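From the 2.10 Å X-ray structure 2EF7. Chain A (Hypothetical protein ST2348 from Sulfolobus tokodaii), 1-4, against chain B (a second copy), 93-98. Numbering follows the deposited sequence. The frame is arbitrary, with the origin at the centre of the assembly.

Chain A, residues 1-4: MEEE
Chain B (93-98) MRQFNI

Chain A enters this contact as an extended N-terminal segment without regular secondary structure, polyproline-II-like in its angles: psi is 155° at Met1(A), and phi/psi are -76/163 at Glu2(A), -73/141 at Glu3(A) and -78/153 at Glu4(A). Chain B contributes the end of a helix. Met93(B), Arg94(B) and Gln95(B) keep helical angles (-59/-39, -69/-52, -62/-37), Phe96(B) is the first residue to leave them (-100/6), Asn97(B) turns into the left-handed region (53/57), which asparagine tolerates better than most non-glycine residues, and Ile98(B) is extended (-139/145). The turn is held by a 2.9 Å hydrogen bond from Ile98(B) N to Met93(B) O and a weak one, 3.3 Å, from Asn97(B) N to Arg94(B) O. The CA atoms of Met1(A) and Gln95(B), 5.7 Å apart, are the nearest CA pair, and chain A leads away from there: Glu4(A) CA is 11.8 Å from Gln95(B) CA.

A chain terminus suits this helix end: the last turn lacks regular i+4 amides, and Arg94(B) O, weakly bonded to Asn97(B) N, can take a further donor. The free amino group of Met1(A), when protonated, has three N-H bonds for three acceptors. Met1(A) N donates to Arg94(B) O at 2.9 Å and to Asn97(B) OD1 at 2.6 Å. Met1(A) N also donates to a water O at 2.7 Å, and that water O donates to Gln95(B) O at 2.6 Å, spanning the 4.2 Å between Met1(A) N and Gln95(B) O. Asn97(B) (chi1 m, chi2 -48°) brings its amide oxygen to the terminus although its CA-to-CB bond points sideways; OD1 is less surely placed, being too close to Met1(A) CG.

Arg94(B) answers in the other direction. Its CA-to-CB bond also points sideways, but chi1 t, chi2 t, chi3 p and chi4 66° carry the guanidinium to chain A, where Arg94(B) NH1 donates to Met1(A) O at 3.1 Å. Thus Met1(A) and Arg94(B) each donate a hydrogen bond to the other's backbone carbonyl. Met1(A) O lies at the guanidinium edge, where N-H bonds point, while Glu3(A) CG covers one face, 3.3 Å from Arg94(B) CZ. Glu3(A) (m, t, chi3 -55°) also forms a long salt bridge, OE2 to Arg94(B) NH2 at 3.7 Å; the oxygen lies well out of the guanidinium plane, so only charges attract.

The CA-to-CB bond of selenomethionine Met1(A) points sideways (m, t, chi3 -21°), its CE 4.4 Å from Arg94(B) CG, a loose apolar contact. Those of Glu2(A) (m, t, 178°), Gln95(B) (m, t, -46°) and Phe96(B) (m, -89°) point away, and their side chains make no contact across the stretches. Glu4(A) (m, m, 48°) is hydrogen-bonded through OE2 elsewhere in the structure.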

HETATM    1  N   MSE A   1     -19.173 -14.014  -9.475  1.00 32.35           N
HETATM    2  CA  MSE A   1     -19.410 -13.658  -8.053  1.00 33.62           C
HETATM    3  C   MSE A   1     -20.309 -12.435  -7.956  1.00 33.16           C
HETATM    4  O   MSE A   1     -20.379 -11.619  -8.879  1.00 35.98           O
HETATM    5  CB  MSE A   1     -18.082 -13.355  -7.376  1.00 37.16           C
HETATM    6  CG  MSE A   1     -17.121 -14.498  -7.417  1.00 50.40           C
HETATM    7 SE   MSE A   1     -15.476 -13.830  -6.757  1.00 68.09          SE
HETATM    8  CE  MSE A   1     -15.766 -11.967  -7.066  1.00 42.28           C
ATOM      9  N   GLU A   2     -21.002 -12.312  -6.828  1.00 34.23           N
ATOM     10  CA  GLU A   2     -21.890 -11.181  -6.601  1.00 38.42           C
ATOM     11  C   GLU A   2     -21.059  -9.939  -6.263  1.00 34.10           C
ATOM     12  O   GLU A   2     -19.885 -10.050  -5.919  1.00 30.46           O
ATOM     13  CB  GLU A   2     -22.848 -11.502  -5.450  1.00 40.51           C
ATOM     14  CG  GLU A   2     -23.630 -12.789  -5.659  1.00 53.82           C
ATOM     15  CD  GLU A   2     -24.466 -13.171  -4.451  1.00 59.69           C
ATOM     16  OE1 GLU A   2     -25.175 -14.199  -4.524  1.00 64.54           O
ATOM     17  OE2 GLU A   2     -24.411 -12.450  -3.431  1.00 59.17           O
ATOM     18  N   GLU A   3     -21.669  -8.761  -6.366  1.00 31.37           N
ATOM     19  CA  GLU A   3     -20.966  -7.523  -6.056  1.00 35.85           C
ATOM     20  C   GLU A   3     -20.756  -7.374  -4.553  1.00 30.15           C
ATOM     21  O   GLU A   3     -21.626  -7.721  -3.767  1.00 35.54           O
ATOM     22  CB  GLU A   3     -21.765  -6.312  -6.563  1.00 34.19           C
ATOM     23  CG  GLU A   3     -21.849  -6.180  -8.085  1.00 37.08           C
ATOM     24  CD  GLU A   3     -22.774  -5.052  -8.525  1.00 38.17           C
ATOM     25  OE1 GLU A   3     -23.951  -5.051  -8.096  1.00 35.70           O
ATOM     26  OE2 GLU A   3     -22.330  -4.171  -9.297  1.00 33.35           O
ATOM     27  N   GLU A   4     -19.590  -6.879  -4.157  1.00 35.21           N
ATOM     28  CA  GLU A   4     -19.311  -6.627  -2.744  1.00 33.35           C
ATOM     29  C   GLU A   4     -20.059  -5.320  -2.501  1.00 30.41           C
ATOM     30  O   GLU A   4     -20.249  -4.555  -3.442  1.00 25.20           O
ATOM     31  CB  GLU A   4     -17.817  -6.385  -2.522  1.00 41.88           C
ATOM     32  CG  GLU A   4     -16.930  -7.570  -2.797  1.00 53.54           C
ATOM     33  CD  GLU A   4     -16.934  -8.558  -1.659  1.00 65.29           C
ATOM     34  OE1 GLU A   4     -18.035  -8.908  -1.183  1.00 68.12           O
ATOM     35  OE2 GLU A   4     -15.836  -8.987  -1.243  1.00 72.81           O
TER
HETATM   36  N   MSE B  93     -14.620  -9.664 -15.262  1.00 24.60           N
HETATM   37  CA  MSE B  93     -13.815 -10.576 -14.457  1.00 26.97           C
HETATM   38  C   MSE B  93     -14.603 -11.057 -13.261  1.00 26.96           C
HETATM   39  O   MSE B  93     -14.497 -12.213 -12.874  1.00 30.18           O
HETATM   40  CB  MSE B  93     -12.542  -9.892 -13.972  1.00 28.82           C
HETATM   41  CG  MSE B  93     -11.445  -9.808 -15.019  1.00 46.43           C
HETATM   42 SE   MSE B  93      -9.929  -8.777 -14.398  1.00 50.45          SE
HETATM   43  CE  MSE B  93     -10.319  -7.130 -15.323  1.00 45.47           C
ATOM     44  N   ARG B  94     -15.381 -10.148 -12.678  1.00 27.56           N
ATOM     45  CA  ARG B  94     -16.216 -10.451 -11.527  1.00 26.81           C
ATOM     46  C   ARG B  94     -17.360 -11.376 -11.907  1.00 29.64           C
ATOM     47  O   ARG B  94     -17.566 -12.416 -11.276  1.00 29.05           O
ATOM     48  CB  ARG B  94     -16.796  -9.169 -10.935  1.00 29.22           C
ATOM     49  CG  ARG B  94     -17.898  -9.427  -9.904  1.00 37.78           C
ATOM     50  CD  ARG B  94     -18.459  -8.145  -9.299  1.00 31.06           C
ATOM     51  NE  ARG B  94     -19.309  -7.374 -10.210  1.00 27.65           N
ATOM     52  CZ  ARG B  94     -20.483  -7.785 -10.684  1.00 34.71           C
ATOM     53  NH1 ARG B  94     -20.968  -8.975 -10.350  1.00 28.19           N
ATOM     54  NH2 ARG B  94     -21.194  -6.987 -11.471  1.00 24.35           N
ATOM     55  N   GLN B  95     -18.100 -10.994 -12.943  1.00 27.27           N
ATOM     56  CA  GLN B  95     -19.240 -11.777 -13.396  1.00 28.17           C
ATOM     57  C   GLN B  95     -18.873 -13.170 -13.870  1.00 27.30           C
ATOM     58  O   GLN B  95     -19.625 -14.106 -13.641  1.00 25.97           O
ATOM     59  CB  GLN B  95     -19.980 -11.055 -14.521  1.00 30.95           C
ATOM     60  CG  GLN B  95     -20.554  -9.704 -14.134  1.00 30.58           C
ATOM     61  CD  GLN B  95     -21.272  -9.060 -15.291  1.00 34.78           C
ATOM     62  OE1 GLN B  95     -20.756  -9.035 -16.406  1.00 33.96           O
ATOM     63  NE2 GLN B  95     -22.469  -8.534 -15.037  1.00 27.38           N
ATOM     64  N   PHE B  96     -17.727 -13.314 -14.529  1.00 25.58           N
ATOM     65  CA  PHE B  96     -17.319 -14.623 -15.030  1.00 26.06           C
ATOM     66  C   PHE B  96     -16.285 -15.334 -14.155  1.00 32.67           C
ATOM     67  O   PHE B  96     -15.791 -16.400 -14.518  1.00 29.69           O
ATOM     68  CB  PHE B  96     -16.803 -14.488 -16.468  1.00 30.51           C
ATOM     69  CG  PHE B  96     -17.885 -14.183 -17.471  1.00 25.55           C
ATOM     70  CD1 PHE B  96     -18.583 -15.212 -18.095  1.00 32.41           C
ATOM     71  CD2 PHE B  96     -18.241 -12.872 -17.751  1.00 25.99           C
ATOM     72  CE1 PHE B  96     -19.621 -14.935 -18.982  1.00 35.18           C
ATOM     73  CE2 PHE B  96     -19.273 -12.585 -18.635  1.00 24.13           C
ATOM     74  CZ  PHE B  96     -19.966 -13.617 -19.253  1.00 21.20           C
ATOM     75  N   ASN B  97     -15.970 -14.747 -12.999  1.00 27.80           N
ATOM     76  CA  ASN B  97     -15.005 -15.330 -12.063  1.00 32.03           C
ATOM     77  C   ASN B  97     -13.650 -15.668 -12.674  1.00 30.40           C
ATOM     78  O   ASN B  97     -13.218 -16.819 -12.618  1.00 29.37           O
ATOM     79  CB  ASN B  97     -15.563 -16.608 -11.424  1.00 31.11           C
ATOM     80  CG  ASN B  97     -16.909 -16.395 -10.760  1.00 40.79           C
ATOM     81  OD1 ASN B  97     -17.097 -15.449  -9.998  1.00 42.52           O
ATOM     82  ND2 ASN B  97     -17.854 -17.288 -11.042  1.00 45.31           N
ATOM     83  N   ILE B  98     -12.982 -14.678 -13.260  1.00 30.97           N
ATOM     84  CA  ILE B  98     -11.664 -14.902 -13.854  1.00 30.85           C
ATOM     85  C   ILE B  98     -10.729 -13.743 -13.540  1.00 29.78           C
ATOM     86  O   ILE B  98     -11.146 -12.583 -13.471  1.00 32.11           O
ATOM     87  CB  ILE B  98     -11.732 -15.079 -15.391  1.00 37.61           C
ATOM     88  CG1 ILE B  98     -12.580 -13.962 -16.001  1.00 31.15           C
ATOM     89  CG2 ILE B  98     -12.249 -16.484 -15.739  1.00 35.49           C
ATOM     90  CD1 ILE B  98     -12.777 -14.091 -17.489  1.00 40.02           C
TER
HETATM   91  O   HOH W   1     -20.918 -14.541 -11.408  1.00 55.41           O